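Side-chain contacts in tryptophane-5-halogenase (Microbispora sp. ATCC PTA-5024, PDB 5UAO), which probably catalyses the flavin-dependent chlorination of a tryptophan side chain at carbon 5 during biosynthesis of the lanthipeptide NAI-107: residues A[416-419]-A[420-424]; A[401-404]-A[405-409]; A[298-301]-A[302-305]; A[388-391]-A[392-396]. All blocks are in the same frame, centred on the assembly; numbering follows the deposited sequence.

Interaction 1. Residues A[416-419]-A[420-424]; sequences WKEA and RAETD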
loop_
_atom_site.group_PDB
_atom_site.type_symbol
_atom_site.label_atom_id
_atom_site.label_comp_id
_atom_site.label_asym_id
_atom_site.label_seq_id
_atom_site.Cartn_x
_atom_site.Cartn_y
_atom_site.Cartn_z
ATOM N N TRP A 416 -33.207 -5.271 9.635
ATOM C CA TRP A 416 -32.379 -4.118 9.758
ATOM C C TRP A 416 -31.953 -3.856 11.176
ATOM O O TRP A 416 -30.824 -3.433 11.433
ATOM C CB TRP A 416 -32.977 -2.876 9.082
ATOM C CG TRP A 416 -32.710 -2.912 7.542
ATOM C CD1 TRP A 416 -33.603 -3.159 6.579
ATOM C CD2 TRP A 416 -31.431 -2.778 6.878
ATOM N NE1 TRP A 416 -33.001 -3.187 5.351
ATOM C CE2 TRP A 416 -31.656 -2.972 5.514
ATOM C CE3 TRP A 416 -30.124 -2.555 7.317
ATOM C CZ2 TRP A 416 -30.618 -2.959 4.571
ATOM C CZ3 TRP A 416 -29.079 -2.514 6.378
ATOM C CH2 TRP A 416 -29.359 -2.712 5.006
ATOM N N LYS A 417 -32.805 -4.186 12.117
ATOM C CA LYS A 417 -32.362 -4.215 13.504
ATOM C C LYS A 417 -31.195 -5.184 13.721
ATOM O O LYS A 417 -30.173 -4.829 14.358
ATOM C CB LYS A 417 -33.550 -4.567 14.417
ATOM C CG LYS A 417 -34.592 -3.441 14.500
ATOM C CD LYS A 417 -35.772 -3.834 15.403
ATOM C CE LYS A 417 -36.436 -2.621 16.063
ATOM N NZ LYS A 417 -36.685 -1.481 15.108
ATOM N N GLU A 418 -31.316 -6.385 13.178
ATOM C CA GLU A 418 -30.246 -7.378 13.280
ATOM C C GLU A 418 -28.970 -6.896 12.599
ATOM O O GLU A 418 -27.900 -7.039 13.144
ATOM C CB GLU A 418 -30.676 -8.677 12.645
ATOM C CG GLU A 418 -29.649 -9.796 12.623
ATOM C CD GLU A 418 -29.550 -10.535 13.956
ATOM O OE1 GLU A 418 -30.056 -9.998 14.963
ATOM O OE2 GLU A 418 -28.968 -11.652 13.983
ATOM N N ALA A 419 -29.073 -6.329 11.398
ATOM C CA ALA A 419 -27.936 -5.781 10.784
ATOM C C ALA A 419 -27.254 -4.702 11.594
ATOM O O ALA A 419 -26.035 -4.660 11.662
ATOM C CB ALA A 419 -28.233 -5.295 9.354
ATOM N N ARG A 420 -27.992 -3.800 12.197
ATOM C CA ARG A 420 -27.373 -2.704 12.893
ATOM C C ARG A 420 -26.726 -3.149 14.220
ATOM O O ARG A 420 -25.763 -2.523 14.693
ATOM C CB ARG A 420 -28.402 -1.594 13.174
ATOM C CG ARG A 420 -28.830 -0.802 11.939
ATOM C CD ARG A 420 -29.562 0.488 12.402
ATOM N NE ARG A 420 -30.896 0.177 12.868
ATOM C CZ ARG A 420 -31.983 0.039 12.113
ATOM N NH1 ARG A 420 -31.984 0.301 10.794
ATOM N NH2 ARG A 420 -33.112 -0.317 12.706
ATOM N N ALA A 421 -27.250 -4.232 14.768
ATOM C CA ALA A 421 -26.764 -4.762 16.037
ATOM C C ALA A 421 -25.653 -5.774 15.864
ATOM O O ALA A 421 -24.760 -5.814 16.684
ATOM C CB ALA A 421 -27.921 -5.391 16.805
ATOM N N GLU A 422 -25.665 -6.590 14.799
ATOM C CA GLU A 422 -24.738 -7.747 14.718
ATOM C C GLU A 422 -23.723 -7.834 13.523
ATOM O O GLU A 422 -22.888 -8.744 13.477
ATOM C CB GLU A 422 -25.552 -9.027 14.794
ATOM C CG GLU A 422 -26.589 -9.143 15.938
ATOM C CD GLU A 422 -25.997 -9.135 17.363
ATOM O OE1 GLU A 422 -24.766 -9.275 17.497
ATOM O OE2 GLU A 422 -26.762 -8.976 18.369
ATOM N N THR A 423 -23.811 -6.931 12.541
ATOM C CA THR A 423 -22.873 -6.928 11.422
ATOM C C THR A 423 -21.445 -6.816 11.943
ATOM O O THR A 423 -21.077 -5.832 12.623
ATOM C CB THR A 423 -23.213 -5.775 10.447
ATOM O OG1 THR A 423 -24.560 -5.960 9.980
ATOM C CG2 THR A 423 -22.170 -5.718 9.262
ATOM N N ASP A 424 -20.617 -7.796 11.574
ATOM C CA ASP A 424 -19.211 -7.806 11.955
ATOM C C ASP A 424 -18.501 -6.734 11.130
ATOM O O ASP A 424 -18.486 -6.820 9.899
ATOM C CB ASP A 424 -18.642 -9.201 11.632
ATOM C CG ASP A 424 -17.189 -9.381 11.983
ATOM O OD1 ASP A 424 -16.497 -8.460 12.442
ATOM O OD2 ASP A 424 -16.747 -10.548 11.751
#
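Thr-423 grips the carbonyl of Ala-419 twice. Its hydroxyl OG1 donates to Ala-419 O at 2.6 Å, in the carbonyl plane and on a lone pair, while its backbone N reaches the same oxygen at 3.3 Å from above that plane. OG1 can do this because it stands beside the backbone N of Thr-423 (chi1 -59°), facing back along the helix. The three preceding amides make the regular helical bonds: Arg-420 N to Trp-416 O, Ala-421 N to Lys-417 O, and Glu-422 N to Glu-418 O at 2.8 Å. All belong to the C-terminal end of helix 414-422, where Thr-423 is the first residue to leave helical backbone angles and its hydroxyl takes up a carbonyl of the last turn. The Arg-420 chain bends at chi3 (-75°), which folds the guanidinium back over the helix. Trp-416 O lies 3.7 Å above the plane of that group, over its centre, without a hydrogen bond to it, and NH1 packs on Trp-416 CB, also at 3.7 Å. NH1 is instead hydrogen-bonded to Asn-408 O and Leu-411 O in the preceding loop. Arg-420 NH2 stands 4.5 Å from Lys-417 NZ; Asp-412 probably eases this like-charge approach, its O bonded to the lysine and its OD1 in a long, weak ion pair with NH2. On the exposed flank Glu-418 OE1 meets Glu-422 CG at 3.7 Å, the two carboxylate planes 57° apart. The indole of Trp-416 turns from residues 420-424, its NE1 bonded to Met-279 O and its ring meeting that of Tyr-405.

Interaction 2. Residues A[401-404]-A[405-409]; sequences LSIH and YRFNG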
loop_
_atom_site.group_PDB
_atom_site.type_symbol
_atom_site.label_atom_id
_atom_site.label_comp_id
_atom_site.label_asym_id
_atom_site.label_seq_id
_atom_site.Cartn_x
_atom_site.Cartn_y
_atom_site.Cartn_z
ATOM N N LEU A 401 -18.090 -3.104 2.459
ATOM C CA LEU A 401 -19.483 -3.437 2.386
ATOM C C LEU A 401 -20.092 -3.565 3.780
ATOM O O LEU A 401 -21.284 -3.242 3.955
ATOM C CB LEU A 401 -19.760 -4.727 1.621
ATOM C CG LEU A 401 -19.405 -4.644 0.118
ATOM C CD1 LEU A 401 -19.690 -5.978 -0.567
ATOM C CD2 LEU A 401 -20.273 -3.606 -0.520
ATOM N N SER A 402 -19.320 -4.096 4.732
ATOM C CA SER A 402 -19.851 -4.293 6.106
ATOM C C SER A 402 -20.429 -2.971 6.695
ATOM O O SER A 402 -21.433 -2.985 7.386
ATOM C CB SER A 402 -18.755 -4.883 7.041
ATOM O OG SER A 402 -17.813 -3.949 7.628
ATOM N N ILE A 403 -19.792 -1.840 6.417
ATOM C CA ILE A 403 -20.267 -0.568 6.964
ATOM C C ILE A 403 -21.487 -0.044 6.230
ATOM O O ILE A 403 -22.094 0.894 6.735
ATOM C CB ILE A 403 -19.150 0.494 7.090
ATOM C CG1 ILE A 403 -18.633 0.934 5.725
ATOM C CG2 ILE A 403 -18.028 -0.060 7.887
ATOM C CD1 ILE A 403 -18.497 2.389 5.586
ATOM N N HIS A 404 -21.834 -0.584 5.038
ATOM C CA HIS A 404 -23.113 -0.224 4.384
ATOM C C HIS A 404 -24.283 -0.817 5.187
ATOM O O HIS A 404 -25.405 -0.295 5.182
ATOM C CB HIS A 404 -23.233 -0.766 2.980
ATOM C CG HIS A 404 -22.227 -0.232 1.998
ATOM N ND1 HIS A 404 -20.872 -0.278 2.195
ATOM C CD2 HIS A 404 -22.397 0.318 0.778
ATOM C CE1 HIS A 404 -20.241 0.217 1.138
ATOM N NE2 HIS A 404 -21.148 0.554 0.251
ATOM N N TYR A 405 -24.032 -1.945 5.869
ATOM C CA TYR A 405 -25.051 -2.634 6.631
ATOM C C TYR A 405 -25.175 -2.211 8.072
ATOM O O TYR A 405 -26.289 -1.951 8.543
ATOM C CB TYR A 405 -24.869 -4.171 6.565
ATOM C CG TYR A 405 -25.490 -4.781 5.315
ATOM C CD1 TYR A 405 -26.851 -5.034 5.250
ATOM C CD2 TYR A 405 -24.708 -5.021 4.171
ATOM C CE1 TYR A 405 -27.405 -5.548 4.125
ATOM C CE2 TYR A 405 -25.245 -5.551 3.049
ATOM C CZ TYR A 405 -26.599 -5.795 3.040
ATOM O OH TYR A 405 -27.150 -6.283 1.961
ATOM N N ARG A 406 -24.041 -2.070 8.764
ATOM C CA ARG A 406 -24.016 -1.782 10.199
ATOM C C ARG A 406 -24.693 -0.450 10.520
ATOM O O ARG A 406 -25.229 -0.289 11.627
ATOM C CB ARG A 406 -22.556 -1.688 10.643
ATOM C CG ARG A 406 -22.337 -1.444 12.124
ATOM C CD ARG A 406 -22.595 -2.715 12.870
ATOM N NE ARG A 406 -22.756 -2.487 14.286
ATOM C CZ ARG A 406 -22.342 -3.338 15.235
ATOM N NH1 ARG A 406 -21.704 -4.461 14.935
ATOM N NH2 ARG A 406 -22.540 -3.054 16.502
ATOM N N PHE A 407 -24.628 0.533 9.602
ATOM C CA PHE A 407 -25.018 1.901 9.952
ATOM C C PHE A 407 -26.255 2.424 9.180
ATOM O O PHE A 407 -26.482 3.657 9.110
ATOM C CB PHE A 407 -23.845 2.841 9.759
ATOM C CG PHE A 407 -22.641 2.486 10.581
ATOM C CD1 PHE A 407 -22.692 2.562 11.966
ATOM C CD2 PHE A 407 -21.472 2.069 9.985
ATOM C CE1 PHE A 407 -21.580 2.276 12.731
ATOM C CE2 PHE A 407 -20.376 1.712 10.727
ATOM C CZ PHE A 407 -20.418 1.852 12.124
ATOM N N ASN A 408 -27.031 1.490 8.597
ATOM C CA ASN A 408 -28.181 1.890 7.823
ATOM C C ASN A 408 -29.416 2.039 8.707
ATOM O O ASN A 408 -30.192 1.099 8.911
ATOM C CB ASN A 408 -28.435 0.918 6.625
ATOM C CG ASN A 408 -29.555 1.430 5.705
ATOM O OD1 ASN A 408 -30.138 2.460 6.003
ATOM N ND2 ASN A 408 -29.895 0.671 4.671
ATOM N N GLY A 409 -29.616 3.250 9.209
ATOM C CA GLY A 409 -30.771 3.560 10.053
ATOM C C GLY A 409 -32.105 3.834 9.396
ATOM O O GLY A 409 -32.970 4.441 10.029
#
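Ile-403 and Phe-407 pack one helical turn apart, the aliphatic chain set aslant to the ring. The side of the ring carrying CD2 and CE2 turns to the isoleucine: CE2 lies 4.0 Å from Ile-403 CB, and CD2 comes within 3.5 Å of Ile-403 O, which sits at the ring edge near its plane. Phe-407 is placed there by a first torsion that sets CG beside its own backbone N (chi1 -59°), folding the ring back over the preceding turn. One face of this ring is covered by Arg-406 CG, 3.7 Å above its centre, where the arginine chain passes before its NH1 bonds to Thr-423 O. Ile-403 carries CG1 between its backbone N and carbonyl carbon (chi1 67°), the crowded position, and it is CB and CG2 that meet the phenylalanine; Leu-468 and Leu-469 of helix 461-471 pack on the same isoleucine. The ring of His-404 has Leu-401 CD2 offset toward the rim of one face, 4.2 Å above the plane. Tyr-405 brings CD2 to 3.9 Å from Leu-401 O. Near the C-terminal end of helix 383-406, Ser-402 O is gripped by two amides, Arg-406 N at 3.1 Å and Tyr-405 N at 3.2 Å, the latter well above the carbonyl plane. Two bonds, from ND1 to Phe-400 O and from NE2 to Glu-355, probably fix the rotation of the His-404 ring, whereas the single bond of Tyr-405 OH to Glu-352 satisfies a buried hydroxyl and anchors the end of that side chain.

Interaction 3. Residues A[298-301]-A[302-305]; sequences VFSS and AAID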
loop_
_atom_site.group_PDB
_atom_site.type_symbol
_atom_site.label_atom_id
_atom_site.label_comp_id
_atom_site.label_asym_id
_atom_site.label_seq_id
_atom_site.Cartn_x
_atom_site.Cartn_y
_atom_site.Cartn_z
ATOM N N VAL A 298 -31.961 -7.994 -3.559
ATOM C CA VAL A 298 -31.014 -8.795 -2.822
ATOM C C VAL A 298 -31.510 -8.895 -1.375
ATOM O O VAL A 298 -31.688 -7.890 -0.685
ATOM C CB VAL A 298 -29.603 -8.089 -2.858
ATOM C CG1 VAL A 298 -28.616 -8.739 -1.891
ATOM C CG2 VAL A 298 -29.003 -8.145 -4.266
ATOM N N PHE A 299 -31.686 -10.092 -0.911
ATOM C CA PHE A 299 -32.315 -10.309 0.429
ATOM C C PHE A 299 -31.642 -11.457 1.181
ATOM O O PHE A 299 -30.978 -12.295 0.557
ATOM C CB PHE A 299 -33.852 -10.578 0.297
ATOM C CG PHE A 299 -34.236 -11.772 -0.513
ATOM C CD1 PHE A 299 -34.312 -11.699 -1.903
ATOM C CD2 PHE A 299 -34.627 -12.944 0.078
ATOM C CE1 PHE A 299 -34.714 -12.804 -2.642
ATOM C CE2 PHE A 299 -34.981 -14.070 -0.651
ATOM C CZ PHE A 299 -35.049 -14.002 -2.022
ATOM N N SER A 300 -31.876 -11.514 2.508
ATOM C CA SER A 300 -31.602 -12.706 3.335
ATOM C C SER A 300 -32.752 -13.666 3.311
ATOM O O SER A 300 -33.867 -13.349 3.807
ATOM C CB SER A 300 -31.420 -12.319 4.791
ATOM O OG SER A 300 -31.422 -13.552 5.531
ATOM N N SER A 301 -32.529 -14.850 2.754
ATOM C CA SER A 301 -33.597 -15.849 2.673
ATOM C C SER A 301 -34.022 -16.314 4.112
ATOM O O SER A 301 -35.145 -16.772 4.330
ATOM C CB SER A 301 -33.190 -17.035 1.797
ATOM O OG SER A 301 -32.148 -17.726 2.424
ATOM N N ALA A 302 -33.153 -16.093 5.092
ATOM C CA ALA A 302 -33.519 -16.396 6.477
ATOM C C ALA A 302 -34.590 -15.430 6.970
ATOM O O ALA A 302 -35.353 -15.752 7.901
ATOM C CB ALA A 302 -32.277 -16.339 7.349
ATOM N N ALA A 303 -34.677 -14.261 6.327
ATOM C CA ALA A 303 -35.553 -13.172 6.819
ATOM C C ALA A 303 -36.852 -13.076 6.055
ATOM O O ALA A 303 -37.790 -12.567 6.594
ATOM C CB ALA A 303 -34.837 -11.822 6.786
ATOM N N ILE A 304 -36.921 -13.585 4.825
ATOM C CA ILE A 304 -38.094 -13.437 3.996
ATOM C C ILE A 304 -38.108 -14.557 2.962
ATOM O O ILE A 304 -37.087 -14.903 2.420
ATOM C CB ILE A 304 -38.117 -12.022 3.287
ATOM C CG1 ILE A 304 -39.418 -11.787 2.509
ATOM C CG2 ILE A 304 -36.967 -11.837 2.317
ATOM C CD1 ILE A 304 -39.709 -10.309 2.206
ATOM N N ASP A 305 -39.274 -15.130 2.697
ATOM C CA ASP A 305 -39.422 -16.144 1.655
ATOM C C ASP A 305 -39.293 -15.447 0.273
ATOM O O ASP A 305 -39.748 -14.300 0.130
ATOM C CB ASP A 305 -40.816 -16.810 1.834
ATOM C CG ASP A 305 -41.179 -17.787 0.690
ATOM O OD1 ASP A 305 -41.773 -17.358 -0.360
ATOM O OD2 ASP A 305 -40.885 -18.990 0.847
HETATM O O HOH W 1 -37.124 -17.554 6.143
#
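The ring of Phe-299 meets Ile-304 through one ring side: CD2 approaches Ile-304 CG2 at 3.4 Å, a tight contact in which the methyl stands obliquely to the ring, and the two side chains cross at about a right angle. Ile-304 O adds a further touch, 3.8 Å from CE2. Elsewhere the phenylalanine packs on Ala-258 and Val-260 of strand 258-264 and on Pro-306 and Ala-309 of helix 306-316. Its CG lies between the backbone N and the carbonyl carbon (chi1 60°), which directs the ring toward the turn following the strand. An alanine here would remove this ring, and the loss is likely to open a gap between the end of the strand and helix 306-316, with Ile-304 CG2 deprived of its neighbour. Residues 300-305 connect strand 293-299 to that helix, and residues 300-303 form a beta turn close to type I. Ala-303 N closes it, donating to Ser-300 O at 2.8 Å from above the carbonyl plane, and Ile-304 N adds a weak bond to the same oxygen at 3.2 Å. The chi1 of Ser-300, 169°, sets OG beside the carbonyl carbon, where it accepts a weak bond from Ala-302 N at 3.1 Å and touches Ala-302 CB at 3.4 Å. A water donates to Ser-301 O at 2.8 Å and more weakly to Ala-302 O, while the Ser-301 hydroxyl is bonded to Asp-257. Asp-305 occupies the N-cap of the coming helix, its OD1 taking the backbone N of Asp-307.

Interaction 4. Residues A[388-391]-A[392-396]; sequences QALA and HRWDA
Leu-390 and Trp-394 meet first through the backbone: Trp-394 N donates almost straight to Leu-390 O at 3.0 Å (170° at the hydrogen), and His-392, Arg-393 and Asp-395 make the equivalent i to i+4 bonds to Gln-388, Ala-389 and Ala-391. Of the flat groups, the indole of Trp-394 has Leu-390 O in its plane at the edge, 3.2 Å from CD1; its CG lies beside the backbone N (chi1 -83°), which brings that edge up to the carbonyl oxygen. Apolar packing is slight, Leu-390 CD2 standing 4.4 Å from Trp-394 CD1. These are successive turns of the long helix 383-406, which lays Trp-394 against Met-361 of helix 358-372, its side chain about 7 Å from the bound FAD, and packs Ala-389 against Leu-451 of the second subunit. Among charged groups, Asp-395 OD2 comes within 3.2 Å of Ala-391 O, two acceptors with no bond between them, while OD1 holds a salt bridge to Arg-332 and a hydrogen bond with Tyr-250 OH. With an alanine here the carboxylate is gone, and the Arg-332 charge is likely to lose this mate and the Tyr-250 hydroxyl its partner.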
loop_
_atom_site.group_PDB
_atom_site.type_symbol
_atom_site.label_atom_id
_atom_site.label_comp_id
_atom_site.label_asym_id
_atom_site.label_seq_id
_atom_site.Cartn_x
_atom_site.Cartn_y
_atom_site.Cartn_z
ATOM N N GLN A 388 -2.003 -13.787 -2.080
ATOM C CA GLN A 388 -1.999 -12.731 -1.085
ATOM C C GLN A 388 -2.570 -11.431 -1.595
ATOM O O GLN A 388 -3.243 -10.737 -0.877
ATOM C CB GLN A 388 -0.544 -12.493 -0.582
ATOM C CG GLN A 388 -0.065 -13.627 0.289
ATOM C CD GLN A 388 1.410 -13.481 0.690
ATOM O OE1 GLN A 388 2.128 -12.604 0.198
ATOM N NE2 GLN A 388 1.871 -14.395 1.531
ATOM N N ALA A 389 -2.312 -11.080 -2.843
ATOM C CA ALA A 389 -2.801 -9.830 -3.383
ATOM C C ALA A 389 -4.312 -9.897 -3.512
ATOM O O ALA A 389 -5.047 -8.936 -3.130
ATOM C CB ALA A 389 -2.182 -9.529 -4.745
ATOM N N LEU A 390 -4.790 -11.020 -4.024
ATOM C CA LEU A 390 -6.249 -11.179 -4.161
ATOM C C LEU A 390 -6.991 -11.263 -2.832
ATOM O O LEU A 390 -8.071 -10.658 -2.672
ATOM C CB LEU A 390 -6.588 -12.383 -5.066
ATOM C CG LEU A 390 -6.396 -12.051 -6.562
ATOM C CD1 LEU A 390 -6.285 -13.316 -7.404
ATOM C CD2 LEU A 390 -7.476 -11.118 -7.062
ATOM N N ALA A 391 -6.463 -12.012 -1.897
ATOM C CA ALA A 391 -7.087 -12.085 -0.577
ATOM C C ALA A 391 -7.192 -10.662 0.029
ATOM O O ALA A 391 -8.174 -10.330 0.680
ATOM C CB ALA A 391 -6.262 -12.966 0.385
ATOM N N HIS A 392 -6.144 -9.868 -0.101
ATOM C CA HIS A 392 -6.122 -8.563 0.591
ATOM C C HIS A 392 -7.192 -7.612 -0.046
ATOM O O HIS A 392 -7.918 -6.878 0.628
ATOM C CB HIS A 392 -4.708 -7.953 0.441
ATOM C CG HIS A 392 -4.602 -6.557 0.954
ATOM N ND1 HIS A 392 -4.655 -6.262 2.297
ATOM C CD2 HIS A 392 -4.515 -5.369 0.315
ATOM C CE1 HIS A 392 -4.547 -4.956 2.469
ATOM N NE2 HIS A 392 -4.450 -4.394 1.282
ATOM N N ARG A 393 -7.256 -7.639 -1.363
ATOM C CA ARG A 393 -8.202 -6.815 -2.116
ATOM C C ARG A 393 -9.641 -7.229 -1.782
ATOM O O ARG A 393 -10.458 -6.376 -1.471
ATOM C CB ARG A 393 -7.934 -6.919 -3.634
ATOM C CG ARG A 393 -6.899 -5.874 -4.097
ATOM C CD ARG A 393 -7.608 -4.503 -4.446
ATOM N NE ARG A 393 -7.353 -4.323 -5.868
ATOM C CZ ARG A 393 -8.122 -3.825 -6.786
ATOM N NH1 ARG A 393 -9.289 -3.271 -6.533
ATOM N NH2 ARG A 393 -7.646 -3.856 -8.017
ATOM N N TRP A 394 -9.949 -8.540 -1.787
ATOM C CA TRP A 394 -11.298 -8.985 -1.486
ATOM C C TRP A 394 -11.701 -8.690 -0.027
ATOM O O TRP A 394 -12.810 -8.230 0.271
ATOM C CB TRP A 394 -11.432 -10.458 -1.840
ATOM C CG TRP A 394 -11.713 -10.738 -3.275
ATOM C CD1 TRP A 394 -10.812 -11.020 -4.251
ATOM C CD2 TRP A 394 -13.005 -10.775 -3.894
ATOM N NE1 TRP A 394 -11.458 -11.283 -5.433
ATOM C CE2 TRP A 394 -12.804 -11.114 -5.255
ATOM C CE3 TRP A 394 -14.303 -10.509 -3.453
ATOM C CZ2 TRP A 394 -13.862 -11.245 -6.164
ATOM C CZ3 TRP A 394 -15.375 -10.655 -4.374
ATOM C CH2 TRP A 394 -15.127 -10.978 -5.717
ATOM N N ASP A 395 -10.775 -8.932 0.900
ATOM C CA ASP A 395 -11.045 -8.707 2.302
ATOM C C ASP A 395 -11.356 -7.235 2.612
ATOM O O ASP A 395 -12.267 -6.961 3.429
ATOM C CB ASP A 395 -9.890 -9.231 3.175
ATOM C CG ASP A 395 -9.830 -10.788 3.243
ATOM O OD1 ASP A 395 -10.806 -11.498 2.871
ATOM O OD2 ASP A 395 -8.793 -11.324 3.698
ATOM N N ALA A 396 -10.643 -6.323 1.966
ATOM C CA ALA A 396 -10.906 -4.906 2.115
ATOM C C ALA A 396 -12.332 -4.536 1.589
ATOM O O ALA A 396 -12.981 -3.667 2.179
ATOM C CB ALA A 396 -9.822 -4.048 1.447
#

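How the interactions relate
Along the chain the order is interaction 3, 4, 2, 1. Interactions 4 and 2 share helix 383-406, their centres about 20 Å apart, and interaction 1 lies on the next helix, 414-422. Interactions 1 and 2 touch, centres about 8 Å apart: two arginine-to-carbonyl bonds, one given from each side, join the C-terminal regions of the two helices. Interaction 3, at the C-terminal end of strand 293-299, an inner strand of the seven-stranded sheet, lies about 14 Å from interaction 1, centre to centre, and about 28 Å from interaction 4. Interactions 2, 3 and 4 each bring a side chain to about 7 to 10 Å from FAD, which places them near the cofactor.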